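Local coordinates for protein sulfate transporter 4.1, chloroplastic (Arabidopsis thaliana, PDB 7LHV) that cotransports sulfate with protons across a membrane as an SLC26/SulP-family symporter and may play a role in regulating sulfate assimilation, at residues A[109-122]-A[151-163]. Sequence-based numbering, arbitrary orientation.
Sequences LVPQAMSYAKLAGL and PVALVSLLVSNAL. With SO4 (sulfate ion), chain D.
Tyr116 lies against the start of helix 153-163, and Tyr116 and Pro151 carry much of the contact at this end. One ring face is covered by backbone: Ala153 N sits 4.1 Å above the plane of the Tyr116 ring, over its centre, with Val152 C beside it. Tyr116 CB rests on Pro151 CB at 3.8 Å. Tyr116 CG is anti to its own carbonyl carbon (chi1 -67°), which directs the ring and its hydroxyl toward the helix start and the sulfate. Tyr116 OH lies 3.5 Å from sulfate O4, a longer polar approach.

The apolar packing continues to both sides. Leu109 and Ala113 rest on the Pro151 ring. Leu119 reaches with CD2 to Ser156 CB (4.1 Å). Near the far end Leu122 and Leu163 cross at about a right angle, CD2 to CD1.

Small residues bring the two segments close around Ala120 and Ser160. Ala120 CB meets Ser156 O at 3.7 Å. The CA of Ser160 makes a CH-O contact with Ala120 O. The segment axes approach to 8.9 Å and cross at -27°, close to parallel.

The polar bonds run within segments or to outside partners. Ser156 OG donates to Val152 O (2.8 Å), tilted from the carbonyl plane, while Ser156 N reaches that oxygen from the opposite face. Tyr385 OH also bonds Ser156 OG. Arg393 binds Pro151 O.

Ala153 N points almost straight at sulfate O3 (3.2 Å, 171°). Phe391 N and Ser392 OG also bond the sulfate. Short strands 149-150 and 388-389 pair antiparallel just before helices 153-163 and 391-399, as in the SLC26/SulP fold. The chemistry implies an anion bonded by neutral N-H and hydroxyl groups at these two helix starts, whose dipoles would probably favour it. This is consistent with the substrate site.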
loop_
_atom_site.group_PDB
_atom_site.type_symbol
_atom_site.label_atom_id
_atom_site.label_comp_id
_atom_site.label_asym_id
_atom_site.label_seq_id
_atom_site.Cartn_x
_atom_site.Cartn_y
_atom_site.Cartn_z
ATOM N N LEU A 109 10.547 -26.306 26.897
ATOM C CA LEU A 109 11.120 -25.942 25.606
ATOM C C LEU A 109 11.836 -27.104 24.932
ATOM O O LEU A 109 11.731 -27.263 23.711
ATOM C CB LEU A 109 12.078 -24.765 25.784
ATOM C CG LEU A 109 13.044 -24.430 24.649
ATOM C CD1 LEU A 109 12.298 -24.090 23.375
ATOM C CD2 LEU A 109 13.940 -23.282 25.059
ATOM N N VAL A 110 12.576 -27.910 25.689
ATOM C CA VAL A 110 13.401 -28.956 25.078
ATOM C C VAL A 110 12.559 -29.868 24.181
ATOM O O VAL A 110 12.859 -29.986 22.976
ATOM C CB VAL A 110 14.157 -29.767 26.146
ATOM C CG1 VAL A 110 14.815 -30.984 25.525
ATOM C CG2 VAL A 110 15.185 -28.902 26.846
ATOM N N PRO A 111 11.488 -30.506 24.685
ATOM C CA PRO A 111 10.664 -31.323 23.782
ATOM C C PRO A 111 10.003 -30.517 22.683
ATOM O O PRO A 111 9.895 -30.991 21.546
ATOM C CB PRO A 111 9.634 -31.950 24.727
ATOM C CG PRO A 111 9.534 -31.012 25.844
ATOM C CD PRO A 111 10.914 -30.484 26.044
ATOM N N GLN A 112 9.562 -29.297 22.993
ATOM C CA GLN A 112 8.971 -28.447 21.969
ATOM C C GLN A 112 9.998 -28.066 20.915
ATOM O O GLN A 112 9.672 -27.989 19.728
ATOM C CB GLN A 112 8.365 -27.198 22.603
ATOM C CG GLN A 112 6.963 -27.398 23.137
ATOM C CD GLN A 112 6.238 -26.092 23.351
ATOM O OE1 GLN A 112 6.860 -25.038 23.483
ATOM N NE2 GLN A 112 4.913 -26.150 23.384
ATOM N N ALA A 113 11.241 -27.818 21.331
ATOM C CA ALA A 113 12.289 -27.498 20.369
ATOM C C ALA A 113 12.526 -28.657 19.412
ATOM O O ALA A 113 12.593 -28.463 18.191
ATOM C CB ALA A 113 13.579 -27.131 21.100
ATOM N N MET A 114 12.641 -29.878 19.945
ATOM C CA MET A 114 12.838 -31.026 19.059
ATOM C C MET A 114 11.634 -31.242 18.145
ATOM O O MET A 114 11.793 -31.548 16.956
ATOM C CB MET A 114 13.132 -32.287 19.867
ATOM C CG MET A 114 14.454 -32.255 20.609
ATOM S SD MET A 114 14.786 -33.787 21.492
ATOM C CE MET A 114 13.648 -33.647 22.866
ATOM N N SER A 115 10.420 -31.081 18.680
ATOM C CA SER A 115 9.221 -31.278 17.872
ATOM C C SER A 115 9.135 -30.259 16.742
ATOM O O SER A 115 8.788 -30.607 15.606
ATOM C CB SER A 115 7.985 -31.197 18.761
ATOM O OG SER A 115 8.050 -32.145 19.807
ATOM N N TYR A 116 9.446 -28.994 17.031
ATOM C CA TYR A 116 9.414 -27.970 15.996
ATOM C C TYR A 116 10.515 -28.175 14.967
ATOM O O TYR A 116 10.305 -27.903 13.780
ATOM C CB TYR A 116 9.532 -26.585 16.625
ATOM C CG TYR A 116 8.340 -26.191 17.458
ATOM C CD1 TYR A 116 7.077 -26.677 17.168
ATOM C CD2 TYR A 116 8.480 -25.336 18.538
ATOM C CE1 TYR A 116 5.987 -26.320 17.929
ATOM C CE2 TYR A 116 7.398 -24.973 19.303
ATOM C CZ TYR A 116 6.153 -25.466 18.996
ATOM O OH TYR A 116 5.072 -25.106 19.758
ATOM N N ALA A 117 11.692 -28.641 15.393
ATOM C CA ALA A 117 12.734 -28.971 14.428
ATOM C C ALA A 117 12.283 -30.087 13.502
ATOM O O ALA A 117 12.553 -30.052 12.297
ATOM C CB ALA A 117 14.019 -29.365 15.150
ATOM N N LYS A 118 11.599 -31.093 14.049
ATOM C CA LYS A 118 11.038 -32.144 13.206
ATOM C C LYS A 118 9.997 -31.584 12.246
ATOM O O LYS A 118 9.898 -32.027 11.097
ATOM C CB LYS A 118 10.429 -33.241 14.075
ATOM C CG LYS A 118 11.421 -34.285 14.539
ATOM C CD LYS A 118 11.897 -35.139 13.381
ATOM C CE LYS A 118 10.771 -35.995 12.840
ATOM N NZ LYS A 118 10.349 -37.026 13.824
ATOM N N LEU A 119 9.202 -30.613 12.705
ATOM C CA LEU A 119 8.191 -30.010 11.841
ATOM C C LEU A 119 8.824 -29.280 10.662
ATOM O O LEU A 119 8.303 -29.327 9.542
ATOM C CB LEU A 119 7.313 -29.056 12.651
ATOM C CG LEU A 119 6.366 -28.143 11.874
ATOM C CD1 LEU A 119 5.346 -28.957 11.110
ATOM C CD2 LEU A 119 5.680 -27.177 12.815
ATOM N N ALA A 120 9.946 -28.598 10.893
ATOM C CA ALA A 120 10.598 -27.832 9.838
ATOM C C ALA A 120 11.294 -28.707 8.808
ATOM O O ALA A 120 11.751 -28.185 7.786
ATOM C CB ALA A 120 11.608 -26.858 10.444
ATOM N N GLY A 121 11.390 -30.014 9.042
ATOM C CA GLY A 121 12.098 -30.905 8.153
ATOM C C GLY A 121 13.538 -31.164 8.530
ATOM O O GLY A 121 14.166 -32.054 7.941
ATOM N N LEU A 122 14.083 -30.418 9.480
ATOM C CA LEU A 122 15.432 -30.646 9.960
ATOM C C LEU A 122 15.447 -31.780 10.978
ATOM O O LEU A 122 14.416 -32.114 11.565
ATOM C CB LEU A 122 15.980 -29.370 10.585
ATOM C CG LEU A 122 15.806 -28.098 9.758
ATOM C CD1 LEU A 122 16.131 -26.880 10.592
ATOM C CD2 LEU A 122 16.678 -28.145 8.524
ATOM N N PRO A 151 12.440 -21.843 18.763
ATOM C CA PRO A 151 11.568 -22.289 17.673
ATOM C C PRO A 151 10.104 -22.049 18.000
ATOM O O PRO A 151 9.671 -22.193 19.145
ATOM C CB PRO A 151 11.879 -23.786 17.561
ATOM C CG PRO A 151 13.183 -23.967 18.241
ATOM C CD PRO A 151 13.224 -22.951 19.327
ATOM N N VAL A 152 9.337 -21.682 16.976
ATOM C CA VAL A 152 7.893 -21.535 17.088
ATOM C C VAL A 152 7.253 -22.284 15.928
ATOM O O VAL A 152 7.909 -22.634 14.945
ATOM C CB VAL A 152 7.441 -20.060 17.100
ATOM C CG1 VAL A 152 8.095 -19.319 18.247
ATOM C CG2 VAL A 152 7.765 -19.396 15.787
ATOM N N ALA A 153 5.953 -22.549 16.063
ATOM C CA ALA A 153 5.260 -23.354 15.063
ATOM C C ALA A 153 5.216 -22.654 13.709
ATOM O O ALA A 153 5.475 -23.277 12.674
ATOM C CB ALA A 153 3.848 -23.680 15.544
ATOM N N LEU A 154 4.908 -21.357 13.696
ATOM C CA LEU A 154 4.704 -20.658 12.432
ATOM C C LEU A 154 6.012 -20.486 11.669
ATOM O O LEU A 154 6.070 -20.721 10.456
ATOM C CB LEU A 154 4.046 -19.304 12.686
ATOM C CG LEU A 154 3.616 -18.532 11.441
ATOM C CD1 LEU A 154 2.661 -19.365 10.618
ATOM C CD2 LEU A 154 2.976 -17.215 11.831
ATOM N N VAL A 155 7.072 -20.063 12.357
ATOM C CA VAL A 155 8.355 -19.877 11.689
ATOM C C VAL A 155 8.901 -21.214 11.207
ATOM O O VAL A 155 9.494 -21.301 10.127
ATOM C CB VAL A 155 9.343 -19.152 12.618
ATOM C CG1 VAL A 155 10.758 -19.282 12.105
ATOM C CG2 VAL A 155 8.963 -17.691 12.738
ATOM N N SER A 156 8.701 -22.277 11.989
ATOM C CA SER A 156 9.108 -23.605 11.542
ATOM C C SER A 156 8.339 -24.026 10.296
ATOM O O SER A 156 8.913 -24.612 9.372
ATOM C CB SER A 156 8.911 -24.622 12.663
ATOM O OG SER A 156 9.778 -24.355 13.751
ATOM N N LEU A 157 7.038 -23.732 10.251
ATOM C CA LEU A 157 6.252 -24.046 9.063
ATOM C C LEU A 157 6.748 -23.279 7.845
ATOM O O LEU A 157 6.849 -23.839 6.749
ATOM C CB LEU A 157 4.778 -23.743 9.316
ATOM C CG LEU A 157 3.872 -23.807 8.090
ATOM C CD1 LEU A 157 3.736 -25.232 7.592
ATOM C CD2 LEU A 157 2.515 -23.222 8.420
ATOM N N LEU A 158 7.056 -21.991 8.014
ATOM C CA LEU A 158 7.550 -21.197 6.890
ATOM C C LEU A 158 8.911 -21.694 6.414
ATOM O O LEU A 158 9.176 -21.751 5.206
ATOM C CB LEU A 158 7.625 -19.724 7.281
ATOM C CG LEU A 158 6.298 -19.082 7.674
ATOM C CD1 LEU A 158 6.515 -17.655 8.134
ATOM C CD2 LEU A 158 5.325 -19.133 6.519
ATOM N N VAL A 159 9.791 -22.047 7.352
ATOM C CA VAL A 159 11.096 -22.592 6.995
ATOM C C VAL A 159 10.931 -23.891 6.223
ATOM O O VAL A 159 11.594 -24.113 5.203
ATOM C CB VAL A 159 11.953 -22.787 8.258
ATOM C CG1 VAL A 159 13.113 -23.716 7.976
ATOM C CG2 VAL A 159 12.452 -21.450 8.766
ATOM N N SER A 160 10.041 -24.768 6.693
ATOM C CA SER A 160 9.781 -26.010 5.976
ATOM C C SER A 160 9.239 -25.734 4.583
ATOM O O SER A 160 9.627 -26.399 3.616
ATOM C CB SER A 160 8.800 -26.873 6.766
ATOM O OG SER A 160 8.363 -27.973 5.990
ATOM N N ASN A 161 8.342 -24.755 4.463
ATOM C CA ASN A 161 7.777 -24.408 3.165
ATOM C C ASN A 161 8.872 -23.987 2.192
ATOM O O ASN A 161 8.953 -24.498 1.068
ATOM C CB ASN A 161 6.742 -23.298 3.337
ATOM C CG ASN A 161 5.899 -23.091 2.107
ATOM O OD1 ASN A 161 5.795 -21.979 1.592
ATOM N ND2 ASN A 161 5.288 -24.163 1.625
ATOM N N ALA A 162 9.747 -23.079 2.627
ATOM C CA ALA A 162 10.818 -22.607 1.752
ATOM C C ALA A 162 11.779 -23.734 1.384
ATOM O O ALA A 162 12.133 -23.907 0.208
ATOM C CB ALA A 162 11.569 -21.454 2.420
ATOM N N LEU A 163 12.203 -24.524 2.373
ATOM C CA LEU A 163 13.169 -25.582 2.096
ATOM C C LEU A 163 12.594 -26.616 1.139
ATOM O O LEU A 163 13.266 -27.032 0.190
ATOM C CB LEU A 163 13.619 -26.257 3.389
ATOM C CG LEU A 163 14.312 -25.391 4.440
ATOM C CD1 LEU A 163 15.145 -26.259 5.371
ATOM C CD2 LEU A 163 15.144 -24.297 3.800
HETATM S S SO4 D . 4.201 -20.956 19.780
HETATM O O1 SO4 D . 2.962 -21.336 20.446
HETATM O O2 SO4 D . 4.391 -19.516 19.899
HETATM O O3 SO4 D . 4.119 -21.314 18.370
HETATM O O4 SO4 D . 5.324 -21.655 20.396
#